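Local coordinates for protein galectin (Xenopus laevis, PDB 3WUD) that binds lactose and, as a prototype galectin, probably recognises beta-galactoside sugars on glycoproteins such as laminin, at residues Leu14-His18 and Phe92-Ala96; Leu22-Pro27 and Leu123-Glu129; Ile61-Glu67 and Phe109-Met115; Glu87-Cys91 and Val101-Asp105. The contacts are given in a common frame with arbitrary orientation. Where two conformers were deposited one is given. Residue numbers count along the deposited sequence, not the author numbering.

Overall arrangement
All four contacts belong to the two-sheet beta-sandwich of the galectin fold. From the N terminus, the loop at Leu14-His18 reaches Phe92-Ala96 in interaction 1. Just beyond, Leu22-Pro27 meets Leu123-Glu129 in interaction 2, a longer closure spanning nearly the whole domain; the two closures cross. Interaction 3 lies wholly within the second span, bringing Ile61-Glu67 of the sugar-binding sheet against Phe109-Met115 of the opposing sheet, and it too crosses interaction 1. Interaction 4 is a short hairpin closure, Glu87-Cys91 with Val101-Asp105, enclosed by interactions 2 and 3 and crossing interaction 1. Glu93 and Lys102 join interactions 1 and 4 by a salt bridge, and Phe109 O probably hydrogen-bonds Val101 N between interactions 3 and 4.

Interaction 1. Residues Leu14-His18 and Phe92-Ala96; sequences LKQGH and FEYQA
A type II turn, Lys15-His18, packs against the end of an extended strand, and Tyr94 is the centre of the contact. The turn carries its internal bond from His18 N to Lys15 O (3.2 Å). Gly17, at phi/psi 86/-1, takes a position where a CB would jam against the preceding carbonyl oxygen. The register sets Gln16 opposite Tyr94, CA to CA 5.0 Å. Two backbone hydrogen bonds fix it: Gly17 N to Tyr94 O (2.6 Å) and Tyr94 N to His18 O (2.9 Å). Tyr94, with chi1 t and its CB toward the turn, presents one face of its ring to Gln16. The m, t rotamer of Gln16 places CG over that face in a CH-pi contact, 3.6 Å from the Tyr94 ring centroid, and leaves OE1 3.7 Å from Ala96 CB. Leu14, chi1 t, also points to the strand; its O lies at the ring edge, 3.4 Å from Tyr94 CD2, and its CG 4.4 Å from Tyr94 CB. Tyrosine suits this place because its hydroxyl goes on to the carbonyl of Asp118. The turn joins strands 12-14 and 19-26 at the margin of the sandwich, where Leu14 and Tyr94 both touch Ile120 of strand 120-126.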
loop_
_atom_site.group_PDB
_atom_site.type_symbol
_atom_site.label_atom_id
_atom_site.label_comp_id
_atom_site.label_asym_id
_atom_site.label_seq_id
_atom_site.Cartn_x
_atom_site.Cartn_y
_atom_site.Cartn_z
ATOM N N LEU A 14 0.106 -9.565 6.825
ATOM C CA LEU A 14 1.295 -10.302 6.561
ATOM C C LEU A 14 1.424 -11.386 7.598
ATOM O O LEU A 14 1.602 -11.100 8.788
ATOM C CB LEU A 14 2.551 -9.400 6.601
ATOM C CG LEU A 14 3.924 -9.960 6.300
ATOM C CD1 LEU A 14 3.945 -10.467 4.847
ATOM C CD2 LEU A 14 5.034 -8.918 6.519
ATOM N N LYS A 15 1.357 -12.650 7.156
ATOM C CA LYS A 15 1.342 -13.817 8.097
ATOM C C LYS A 15 2.706 -14.463 8.197
ATOM O O LYS A 15 3.538 -14.260 7.352
ATOM C CB LYS A 15 0.285 -14.877 7.644
ATOM C CG LYS A 15 -1.154 -14.398 7.825
ATOM C CD LYS A 15 -2.204 -15.414 7.374
ATOM C CE LYS A 15 -2.542 -15.277 5.896
ATOM N NZ LYS A 15 -1.406 -15.408 4.925
ATOM N N GLN A 16 2.943 -15.281 9.212
ATOM C CA GLN A 16 4.219 -15.990 9.278
ATOM C C GLN A 16 4.543 -16.785 8.063
ATOM O O GLN A 16 3.675 -17.444 7.467
ATOM C CB GLN A 16 4.274 -16.954 10.438
ATOM C CG GLN A 16 4.624 -16.308 11.715
ATOM C CD GLN A 16 4.736 -17.366 12.767
ATOM O OE1 GLN A 16 5.405 -18.395 12.580
ATOM N NE2 GLN A 16 4.026 -17.163 13.837
ATOM N N GLY A 17 5.809 -16.745 7.711
ATOM C CA GLY A 17 6.331 -17.419 6.541
ATOM C C GLY A 17 6.240 -16.645 5.250
ATOM O O GLY A 17 6.700 -17.145 4.242
ATOM N N HIS A 18 5.669 -15.425 5.283
ATOM C CA HIS A 18 5.539 -14.566 4.109
ATOM C C HIS A 18 6.395 -13.320 4.215
ATOM O O HIS A 18 6.866 -12.999 5.306
ATOM C CB HIS A 18 4.066 -14.176 3.950
ATOM C CG HIS A 18 3.185 -15.363 3.725
ATOM N ND1 HIS A 18 2.846 -15.799 2.462
ATOM C CD2 HIS A 18 2.696 -16.290 4.586
ATOM C CE1 HIS A 18 2.121 -16.903 2.558
ATOM N NE2 HIS A 18 2.019 -17.224 3.838
ATOM N N PHE A 92 10.814 -7.802 3.772
ATOM C CA PHE A 92 10.690 -8.136 5.198
ATOM C C PHE A 92 9.974 -9.462 5.326
ATOM O O PHE A 92 8.841 -9.517 4.940
ATOM C CB PHE A 92 9.937 -7.017 5.905
ATOM C CG PHE A 92 10.590 -5.659 5.747
ATOM C CD1 PHE A 92 11.420 -5.154 6.737
ATOM C CD2 PHE A 92 10.268 -4.881 4.649
ATOM C CE1 PHE A 92 11.983 -3.890 6.583
ATOM C CE2 PHE A 92 10.827 -3.655 4.491
ATOM C CZ PHE A 92 11.696 -3.162 5.470
ATOM N N GLU A 93 10.659 -10.516 5.796
ATOM C CA GLU A 93 10.093 -11.849 5.904
ATOM C C GLU A 93 9.749 -12.061 7.360
ATOM O O GLU A 93 10.600 -11.828 8.237
ATOM C CB GLU A 93 11.096 -12.907 5.447
ATOM C CG GLU A 93 10.641 -14.324 5.738
ATOM C CD GLU A 93 11.672 -15.371 5.340
ATOM O OE1 GLU A 93 12.368 -15.132 4.344
ATOM O OE2 GLU A 93 11.743 -16.433 6.024
ATOM N N TYR A 94 8.517 -12.484 7.602
ATOM C CA TYR A 94 8.021 -12.759 8.968
ATOM C C TYR A 94 8.163 -14.235 9.405
ATOM O O TYR A 94 7.529 -15.135 8.831
ATOM C CB TYR A 94 6.544 -12.280 9.032
ATOM C CG TYR A 94 5.771 -12.489 10.321
ATOM C CD1 TYR A 94 6.392 -12.823 11.549
ATOM C CD2 TYR A 94 4.412 -12.348 10.324
ATOM C CE1 TYR A 94 5.630 -13.033 12.708
ATOM C CE2 TYR A 94 3.671 -12.565 11.448
ATOM C CZ TYR A 94 4.269 -12.878 12.651
ATOM O OH TYR A 94 3.459 -13.110 13.781
ATOM N N GLN A 95 9.058 -14.472 10.370
ATOM C CA GLN A 95 9.169 -15.763 11.069
ATOM C C GLN A 95 8.737 -15.636 12.518
ATOM O O GLN A 95 8.539 -14.527 13.039
ATOM C CB GLN A 95 10.614 -16.314 10.971
ATOM C CG GLN A 95 11.046 -16.583 9.515
ATOM C CD GLN A 95 10.170 -17.661 8.844
ATOM O OE1 GLN A 95 9.565 -18.503 9.528
ATOM N NE2 GLN A 95 10.090 -17.634 7.521
ATOM N N ALA A 96 8.550 -16.795 13.150
ATOM C CA ALA A 96 7.950 -16.852 14.472
ATOM C C ALA A 96 8.485 -15.789 15.423
ATOM O O ALA A 96 7.684 -15.020 15.975
ATOM C CB ALA A 96 8.157 -18.247 15.069
#

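Interaction 2. Residues Leu22-Pro27 and Leu123-Glu129; sequences LKGFIP and LSMDGIE
In the galectin beta-sandwich, Leu123-Glu129 leaves the sugar-binding sheet, turns over at Gly127 and enters the opposing sheet beside strand 19-26. Gly127 has a positive phi (85/3), at which a CB would collide with the carbonyl oxygen before it. Beyond it, Phe25 and Glu129 form an antiparallel hydrogen-bonded pair, CA to CA 4.9 Å, with Phe25 N to Glu129 O at 2.8 Å and Glu129 N to Phe25 O at 2.9 Å. Their side chains share the outer face: Phe25 is t, Glu129 m, t, and their CB atoms lie 4.4 Å apart. Inward, apolar chains fill the gap between the sheets. Met125 (chi1 p, chi2 t) brings SD within 3.6 Å of Leu22 CD1. Leu22, with chi1 t and chi2 between wells at 137°, also sets CD1 4.4 Å from Leu123 CD2. Ile128, fully extended at t, t, reaches between Leu22 CD2 and Ile26 CG1, its CD1 4.3 and 4.4 Å from them; the m rotamer of Ile26 carries that side chain on to Phe33 and Phe82. Gly24 has no CB, which would clash with Ile128 CG1 and Glu129 O. Pro27 follows at the end of the strand, its CD 3.2 Å from Gly127 O.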
loop_
_atom_site.group_PDB
_atom_site.type_symbol
_atom_site.label_atom_id
_atom_site.label_comp_id
_atom_site.label_asym_id
_atom_site.label_seq_id
_atom_site.Cartn_x
_atom_site.Cartn_y
_atom_site.Cartn_z
ATOM N N LEU A 22 9.021 -3.958 -0.455
ATOM C CA LEU A 22 8.781 -2.537 -0.710
ATOM C C LEU A 22 9.823 -2.019 -1.712
ATOM O O LEU A 22 10.999 -2.306 -1.563
ATOM C CB LEU A 22 8.875 -1.712 0.574
ATOM C CG LEU A 22 8.318 -0.284 0.524
ATOM C CD1 LEU A 22 7.511 0.056 1.755
ATOM C CD2 LEU A 22 9.419 0.777 0.322
ATOM N N LYS A 23 9.367 -1.289 -2.725
ATOM C CA LYS A 23 10.255 -0.595 -3.639
ATOM C C LYS A 23 9.933 0.892 -3.546
ATOM O O LYS A 23 8.780 1.282 -3.566
ATOM C CB LYS A 23 10.068 -1.129 -5.078
ATOM C CG LYS A 23 11.070 -0.569 -6.083
ATOM C CD LYS A 23 10.902 -1.234 -7.452
ATOM C CE LYS A 23 11.623 -2.557 -7.518
ATOM N NZ LYS A 23 11.520 -3.154 -8.898
ATOM N N GLY A 24 10.946 1.758 -3.522
ATOM C CA GLY A 24 10.706 3.167 -3.330
ATOM C C GLY A 24 11.890 3.940 -3.899
ATOM O O GLY A 24 12.944 3.350 -4.169
ATOM N N PHE A 25 11.741 5.267 -3.977
ATOM C CA PHE A 25 12.788 6.138 -4.495
ATOM C C PHE A 25 13.319 7.015 -3.367
ATOM O O PHE A 25 12.557 7.647 -2.695
ATOM C CB PHE A 25 12.296 7.037 -5.664
ATOM C CG PHE A 25 13.417 7.833 -6.330
ATOM C CD1 PHE A 25 14.088 7.326 -7.435
ATOM C CD2 PHE A 25 13.772 9.068 -5.835
ATOM C CE1 PHE A 25 15.111 8.053 -8.035
ATOM C CE2 PHE A 25 14.805 9.823 -6.435
ATOM C CZ PHE A 25 15.472 9.299 -7.508
ATOM N N ILE A 26 14.638 6.985 -3.178
ATOM C CA ILE A 26 15.262 7.762 -2.150
ATOM C C ILE A 26 15.643 9.116 -2.775
ATOM O O ILE A 26 16.452 9.100 -3.662
ATOM C CB ILE A 26 16.524 7.103 -1.616
ATOM C CG1 ILE A 26 16.265 5.702 -1.079
ATOM C CG2 ILE A 26 17.119 7.955 -0.536
ATOM C CD1 ILE A 26 17.499 4.823 -1.033
ATOM N N PRO A 27 15.067 10.226 -2.293
ATOM C CA PRO A 27 15.407 11.581 -2.712
ATOM C C PRO A 27 16.920 11.851 -2.671
ATOM O O PRO A 27 17.690 11.347 -1.817
ATOM C CB PRO A 27 14.674 12.478 -1.705
ATOM C CG PRO A 27 13.618 11.594 -1.066
ATOM C CD PRO A 27 14.162 10.232 -1.114
ATOM N N LEU A 123 1.973 -0.744 8.284
ATOM C CA LEU A 123 3.165 -0.290 7.626
ATOM C C LEU A 123 3.170 1.236 7.578
ATOM O O LEU A 123 2.166 1.905 7.273
ATOM C CB LEU A 123 3.178 -0.822 6.212
ATOM C CG LEU A 123 4.276 -0.276 5.280
ATOM C CD1 LEU A 123 4.291 1.146 4.731
ATOM C CD2 LEU A 123 5.637 -0.594 5.738
ATOM N N SER A 124 4.302 1.837 7.872
ATOM C CA SER A 124 4.411 3.272 7.521
ATOM C C SER A 124 5.816 3.562 7.006
ATOM O O SER A 124 6.744 2.836 7.222
ATOM C CB SER A 124 4.042 4.217 8.673
ATOM O OG SER A 124 4.950 4.090 9.766
ATOM N N MET A 125 5.956 4.639 6.288
ATOM C CA MET A 125 7.297 4.962 5.793
ATOM C C MET A 125 7.453 6.463 5.674
ATOM O O MET A 125 6.466 7.215 5.518
ATOM C CB MET A 125 7.561 4.244 4.497
ATOM C CG MET A 125 6.642 4.689 3.386
ATOM S SD MET A 125 6.734 3.565 1.994
ATOM C CE MET A 125 7.529 4.501 0.710
ATOM N N ASP A 126 8.691 6.915 5.705
ATOM C CA ASP A 126 8.976 8.335 5.757
ATOM C C ASP A 126 10.350 8.528 5.069
ATOM O O ASP A 126 11.235 7.723 5.228
ATOM C CB ASP A 126 9.010 8.800 7.219
ATOM C CG ASP A 126 9.126 10.322 7.388
ATOM O OD1 ASP A 126 8.675 11.156 6.520
ATOM O OD2 ASP A 126 9.666 10.689 8.445
ATOM N N GLY A 127 10.481 9.542 4.242
ATOM C CA GLY A 127 11.763 9.839 3.622
ATOM C C GLY A 127 12.073 9.068 2.341
ATOM O O GLY A 127 13.175 9.192 1.799
ATOM N N ILE A 128 11.111 8.260 1.893
ATOM C CA ILE A 128 11.271 7.422 0.725
ATOM C C ILE A 128 9.943 7.454 -0.022
ATOM O O ILE A 128 8.917 7.315 0.596
ATOM C CB ILE A 128 11.765 5.962 1.088
ATOM C CG1 ILE A 128 11.928 5.120 -0.175
ATOM C CG2 ILE A 128 10.865 5.254 2.103
ATOM C CD1 ILE A 128 12.509 3.755 0.094
ATOM N N GLU A 129 9.983 7.597 -1.332
ATOM C CA GLU A 129 8.772 7.719 -2.127
ATOM C C GLU A 129 8.311 6.338 -2.562
ATOM O O GLU A 129 9.071 5.580 -3.112
ATOM C CB GLU A 129 9.002 8.659 -3.306
ATOM C CG GLU A 129 9.433 10.035 -2.820
ATOM C CD GLU A 129 9.586 11.063 -3.933
ATOM O OE1 GLU A 129 8.659 11.128 -4.797
ATOM O OE2 GLU A 129 10.634 11.802 -3.942
#

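Interaction 3. Residues Ile61-Glu67 and Phe109-Met115; sequences IICNSKE and FNFPIRM. With GAL (beta-D-galactopyranose), chain B.
An arginine in the loop after strand 109-112 reaches the back of the sugar-binding sheet of the galectin sandwich: Arg114, extended as m, t, t, gives NH1 to Ser65 OG (3.0 Å) and, weakly, to Asn64 OD1 (3.4 Å); its strongest partner is Thr73 O. Strand 61-67 and strand 109-112 face each other across the interior. Their axes come within 8.4 Å and cross at -24°, nearly parallel, with Cys63 opposite Phe111 (CA to CA 7.8 Å); side chains, not backbone bonds, fill that separation. Cys63, chi1 m, is small enough to sit between two phenylalanines: its SG makes a Cys sulfur-aromatic contact at the edge of the Phe109 ring, 3.6 Å from CE1, and its CB is 3.6 Å from Phe111 CE1. Phe109 is p and Phe111 t, and both CB atoms point toward strand 61-67; Ile61 CD1 lies 4.1 Å from Phe109 CE2. Asn64 points its CB away, toward the pocket, and holds its carboxamide with OD1 accepting from Ser65 N (2.7 Å), so that ND2 can donate to O6 of the bound galactose (2.9 Å). Glu74, His47, Glu55 and Arg51 also bond that sugar. Met115, chi1 p, puts its flexible chain into the gap, CE 3.5 Å from Lys66 O. Outside it, one water donates to both Glu67 OE1 and Arg114 O, at 2.7 Å each.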
loop_
_atom_site.group_PDB
_atom_site.type_symbol
_atom_site.label_atom_id
_atom_site.label_comp_id
_atom_site.label_asym_id
_atom_site.label_seq_id
_atom_site.Cartn_x
_atom_site.Cartn_y
_atom_site.Cartn_z
ATOM N N ILE A 61 22.519 1.272 8.967
ATOM C CA ILE A 61 21.135 1.013 9.168
ATOM C C ILE A 61 20.886 0.876 10.700
ATOM O O ILE A 61 21.468 -0.030 11.357
ATOM C CB ILE A 61 20.671 -0.271 8.506
ATOM C CG1 ILE A 61 20.957 -0.245 6.993
ATOM C CG2 ILE A 61 19.185 -0.441 8.763
ATOM C CD1 ILE A 61 20.589 -1.530 6.316
ATOM N N ILE A 62 19.994 1.714 11.222
ATOM C CA ILE A 62 19.629 1.559 12.650
ATOM C C ILE A 62 18.282 0.868 12.619
ATOM O O ILE A 62 17.413 1.286 11.858
ATOM C CB ILE A 62 19.479 2.918 13.284
ATOM C CG1 ILE A 62 20.848 3.498 13.620
ATOM C CG2 ILE A 62 18.672 2.834 14.590
ATOM C CD1 ILE A 62 21.950 3.355 12.591
ATOM N N CYS A 63 18.113 -0.249 13.334
ATOM C CA CYS A 63 16.778 -0.837 13.524
ATOM C C CYS A 63 16.398 -0.773 15.000
ATOM O O CYS A 63 17.246 -0.825 15.912
ATOM C CB CYS A 63 16.779 -2.286 13.101
ATOM S SG CYS A 63 17.018 -2.458 11.286
ATOM N N ASN A 64 15.110 -0.656 15.251
ATOM C CA ASN A 64 14.615 -0.733 16.596
ATOM C C ASN A 64 13.168 -1.182 16.594
ATOM O O ASN A 64 12.552 -1.291 15.562
ATOM C CB ASN A 64 14.698 0.662 17.243
ATOM C CG ASN A 64 14.844 0.587 18.776
ATOM O OD1 ASN A 64 14.539 -0.379 19.389
ATOM N ND2 ASN A 64 15.204 1.666 19.385
ATOM N N SER A 65 12.657 -1.505 17.747
ATOM C CA SER A 65 11.250 -1.783 17.962
ATOM C C SER A 65 10.604 -0.622 18.653
ATOM O O SER A 65 11.295 0.169 19.333
ATOM C CB SER A 65 11.091 -3.049 18.840
ATOM O OG SER A 65 11.732 -2.952 20.117
ATOM N N LYS A 66 9.280 -0.569 18.663
ATOM C CA LYS A 66 8.603 0.446 19.439
ATOM C C LYS A 66 7.367 -0.230 19.988
ATOM O O LYS A 66 6.539 -0.683 19.208
ATOM C CB LYS A 66 8.234 1.679 18.617
ATOM C CG LYS A 66 7.718 2.861 19.498
ATOM C CD LYS A 66 7.342 4.075 18.714
ATOM C CE LYS A 66 6.187 3.848 17.805
ATOM N NZ LYS A 66 5.514 5.102 17.393
ATOM N N GLU A 67 7.224 -0.228 21.287
ATOM C CA GLU A 67 6.085 -0.888 21.958
ATOM C C GLU A 67 5.381 0.163 22.793
ATOM O O GLU A 67 5.980 0.761 23.685
ATOM C CB GLU A 67 6.618 -1.985 22.840
ATOM C CG GLU A 67 5.561 -2.929 23.381
ATOM C CD GLU A 67 6.201 -4.264 23.806
ATOM O OE1 GLU A 67 5.721 -4.871 24.746
ATOM O OE2 GLU A 67 7.211 -4.702 23.179
ATOM N N PHE A 109 19.728 -9.633 7.154
ATOM C CA PHE A 109 19.993 -9.725 8.582
ATOM C C PHE A 109 18.684 -9.935 9.283
ATOM O O PHE A 109 17.630 -9.746 8.685
ATOM C CB PHE A 109 20.746 -8.473 9.071
ATOM C CG PHE A 109 19.931 -7.181 9.005
ATOM C CD1 PHE A 109 19.093 -6.784 10.068
ATOM C CD2 PHE A 109 20.030 -6.345 7.892
ATOM C CE1 PHE A 109 18.367 -5.578 9.973
ATOM C CE2 PHE A 109 19.343 -5.124 7.840
ATOM C CZ PHE A 109 18.479 -4.768 8.859
ATOM N N ASN A 110 18.731 -10.432 10.509
ATOM C CA ASN A 110 17.523 -10.712 11.255
ATOM C C ASN A 110 17.405 -9.707 12.351
ATOM O O ASN A 110 18.398 -9.292 12.934
ATOM C CB ASN A 110 17.544 -12.099 11.907
ATOM C CG ASN A 110 17.673 -13.209 10.896
ATOM O OD1 ASN A 110 17.062 -13.172 9.848
ATOM N ND2 ASN A 110 18.510 -14.168 11.204
ATOM N N PHE A 111 16.181 -9.462 12.727
ATOM C CA PHE A 111 15.806 -8.568 13.811
ATOM C C PHE A 111 14.800 -9.267 14.715
ATOM O O PHE A 111 13.794 -9.734 14.261
ATOM C CB PHE A 111 15.225 -7.234 13.260
ATOM C CG PHE A 111 15.002 -6.187 14.330
ATOM C CD1 PHE A 111 16.063 -5.440 14.839
ATOM C CD2 PHE A 111 13.716 -5.930 14.804
ATOM C CE1 PHE A 111 15.851 -4.497 15.828
ATOM C CE2 PHE A 111 13.503 -5.006 15.841
ATOM C CZ PHE A 111 14.579 -4.286 16.333
ATOM N N PRO A 112 15.063 -9.306 16.012
ATOM C CA PRO A 112 14.198 -10.068 16.862
ATOM C C PRO A 112 12.803 -9.473 17.041
ATOM O O PRO A 112 12.609 -8.259 17.044
ATOM C CB PRO A 112 14.973 -10.093 18.171
ATOM C CG PRO A 112 15.751 -8.863 18.195
ATOM C CD PRO A 112 16.122 -8.626 16.766
ATOM N N ILE A 113 11.803 -10.335 17.227
ATOM C CA ILE A 113 10.444 -9.883 17.494
ATOM C C ILE A 113 10.246 -10.002 19.014
ATOM O O ILE A 113 10.392 -11.109 19.560
ATOM C CB ILE A 113 9.341 -10.712 16.798
ATOM C CG1 ILE A 113 9.324 -10.553 15.264
ATOM C CG2 ILE A 113 7.995 -10.266 17.335
ATOM C CD1 ILE A 113 8.370 -11.530 14.586
ATOM N N ARG A 114 9.892 -8.871 19.618
ATOM C CA ARG A 114 10.046 -8.557 21.037
ATOM C C ARG A 114 8.705 -8.370 21.702
ATOM O O ARG A 114 8.602 -7.927 22.877
ATOM C CB ARG A 114 10.762 -7.186 21.118
ATOM C CG ARG A 114 12.198 -7.248 20.613
ATOM C CD ARG A 114 12.826 -5.848 20.532
ATOM N NE ARG A 114 14.249 -5.954 20.468
ATOM C CZ ARG A 114 15.070 -4.928 20.155
ATOM N NH1 ARG A 114 14.590 -3.725 19.881
ATOM N NH2 ARG A 114 16.362 -5.124 20.172
ATOM N N MET A 115 7.670 -8.616 20.931
ATOM C CA MET A 115 6.333 -8.227 21.352
ATOM C C MET A 115 5.362 -9.271 20.826
ATOM O O MET A 115 5.718 -10.016 19.909
ATOM C CB MET A 115 5.948 -6.825 20.899
ATOM C CG MET A 115 5.780 -6.575 19.385
ATOM S SD MET A 115 5.314 -4.857 19.029
ATOM C CE MET A 115 6.904 -4.116 19.377
HETATM C C1 GAL B . 16.278 8.036 17.295
HETATM C C2 GAL B . 15.515 8.735 16.179
HETATM C C3 GAL B . 14.171 8.084 15.855
HETATM C C4 GAL B . 14.390 6.574 15.694
HETATM C C5 GAL B . 15.166 6.032 16.903
HETATM C C6 GAL B . 15.467 4.550 16.868
HETATM O O2 GAL B . 15.240 10.077 16.559
HETATM O O3 GAL B . 13.593 8.729 14.734
HETATM O O4 GAL B . 15.132 6.313 14.494
HETATM O O5 GAL B . 16.448 6.651 17.067
HETATM O O6 GAL B . 16.168 4.080 18.003
HETATM O O HOH W 1 6.923 -7.252 24.928
#

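Interaction 4. Residues Glu87-Cys91 and Val101-Asp105; sequences ETSIC and VKLSD
Two backbone hydrogen bonds tie Cys91 to Lys102 as an antiparallel hydrogen-bonded pair: Cys91 N to Lys102 O at 2.9 Å and Lys102 N to Cys91 O at 2.8 Å, with CA atoms 5.0 Å apart. Strands 87-91 and 101-103 approach to 4.8 Å between axes, at 151° between their directions, and move apart toward the end of the hairpin remote from its turn. There Ser89 O and Ser104 N, 3.7 Å apart, are bridged by a water that donates to the carbonyl (2.9 Å) and accepts from the amide (3.1 Å). A second water lies 2.5 Å from both Thr88 OG1 and Ser104 OG; small hydroxyl residues suit this opening, leaving room for solvent and offering it partners. The outer face carries Cys91 and Lys102, CB to CB 4.2 Å. Cys91 forms a disulfide with Cys19, while the lysine, chi1 m and otherwise extended, sends NZ to a salt bridge with Glu93. The inner face is apolar, as a sandwich core demands: branched Ile90, chi1 m, places CG2 3.8 Å from Val101 CG1 and 4.0 Å from Leu103 CD2, with Val101 at t and Leu103 at m, t. These three residues pack on Phe48 of strand 43-51 in the facing sheet. Within its own sheet the hairpin lies between strand 19-26, beside 86-95, and strand 108-112, beside 98-103.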
loop_
_atom_site.group_PDB
_atom_site.type_symbol
_atom_site.label_atom_id
_atom_site.label_comp_id
_atom_site.label_asym_id
_atom_site.label_seq_id
_atom_site.Cartn_x
_atom_site.Cartn_y
_atom_site.Cartn_z
ATOM N N GLU A 87 16.385 4.297 -6.751
ATOM C CA GLU A 87 15.434 3.305 -6.295
ATOM C C GLU A 87 16.101 2.253 -5.407
ATOM O O GLU A 87 17.313 1.961 -5.557
ATOM C CB GLU A 87 14.792 2.632 -7.518
ATOM C CG GLU A 87 13.432 2.008 -7.260
ATOM C CD GLU A 87 12.589 1.915 -8.537
ATOM O OE1 GLU A 87 13.079 1.380 -9.533
ATOM O OE2 GLU A 87 11.463 2.407 -8.564
ATOM N N THR A 88 15.337 1.735 -4.446
ATOM C CA THR A 88 15.760 0.613 -3.652
ATOM C C THR A 88 14.572 -0.319 -3.447
ATOM O O THR A 88 13.474 0.115 -3.589
ATOM C CB THR A 88 16.376 1.041 -2.318
ATOM O OG1 THR A 88 16.979 -0.124 -1.717
ATOM C CG2 THR A 88 15.296 1.686 -1.405
ATOM N N SER A 89 14.833 -1.594 -3.166
ATOM C CA SER A 89 13.805 -2.593 -2.848
ATOM C C SER A 89 14.276 -3.383 -1.640
ATOM O O SER A 89 15.462 -3.749 -1.536
ATOM C CB SER A 89 13.523 -3.503 -4.064
ATOM O OG SER A 89 14.635 -4.298 -4.318
ATOM N N ILE A 90 13.400 -3.591 -0.656
ATOM C CA ILE A 90 13.733 -4.351 0.547
ATOM C C ILE A 90 12.597 -5.356 0.797
ATOM O O ILE A 90 11.404 -4.950 0.590
ATOM C CB ILE A 90 13.881 -3.382 1.761
ATOM C CG1 ILE A 90 14.925 -2.276 1.465
ATOM C CG2 ILE A 90 14.190 -4.134 3.056
ATOM C CD1 ILE A 90 14.354 -0.889 1.508
ATOM N N CYS A 91 12.915 -6.592 1.251
ATOM C CA CYS A 91 11.854 -7.608 1.640
ATOM C C CYS A 91 11.949 -7.832 3.137
ATOM O O CYS A 91 13.024 -8.032 3.714
ATOM C CB CYS A 91 11.836 -9.014 0.909
ATOM S SG CYS A 91 10.096 -9.536 0.585
ATOM N N VAL A 101 15.376 -9.381 7.135
ATOM C CA VAL A 101 15.371 -8.213 6.247
ATOM C C VAL A 101 16.295 -8.556 5.102
ATOM O O VAL A 101 17.472 -8.867 5.364
ATOM C CB VAL A 101 15.912 -6.991 6.909
ATOM C CG1 VAL A 101 15.953 -5.802 5.961
ATOM C CG2 VAL A 101 15.088 -6.672 8.198
ATOM N N LYS A 102 15.759 -8.508 3.898
ATOM C CA LYS A 102 16.535 -8.927 2.663
ATOM C C LYS A 102 16.706 -7.721 1.761
ATOM O O LYS A 102 15.736 -7.089 1.316
ATOM C CB LYS A 102 15.775 -10.062 1.920
ATOM C CG LYS A 102 15.260 -11.181 2.762
ATOM C CD LYS A 102 14.544 -12.216 1.887
ATOM C CE LYS A 102 13.681 -13.142 2.697
ATOM N NZ LYS A 102 12.581 -13.677 1.855
ATOM N N LEU A 103 17.966 -7.386 1.472
ATOM C CA LEU A 103 18.349 -6.250 0.731
ATOM C C LEU A 103 18.609 -6.640 -0.741
ATOM O O LEU A 103 18.806 -7.857 -1.066
ATOM C CB LEU A 103 19.558 -5.619 1.360
ATOM C CG LEU A 103 19.345 -5.212 2.839
ATOM C CD1 LEU A 103 20.635 -4.727 3.443
ATOM C CD2 LEU A 103 18.211 -4.193 2.954
ATOM N N SER A 104 18.616 -5.604 -1.572
ATOM C CA SER A 104 18.679 -5.696 -3.028
ATOM C C SER A 104 19.954 -6.326 -3.531
ATOM O O SER A 104 19.958 -6.892 -4.603
ATOM C CB SER A 104 18.557 -4.286 -3.665
ATOM O OG SER A 104 19.592 -3.370 -3.189
ATOM N N ASP A 105 21.035 -6.221 -2.782
ATOM C CA ASP A 105 22.322 -6.813 -3.130
ATOM C C ASP A 105 22.534 -8.213 -2.536
ATOM O O ASP A 105 23.631 -8.704 -2.475
ATOM C CB ASP A 105 23.476 -5.834 -2.724
ATOM C CG ASP A 105 23.661 -5.734 -1.206
ATOM O OD1 ASP A 105 24.726 -5.267 -0.700
ATOM O OD2 ASP A 105 22.752 -6.172 -0.484
HETATM O O HOH W 2 19.204 -1.055 -2.368
HETATM O O HOH W 3 18.018 -2.801 -0.492
#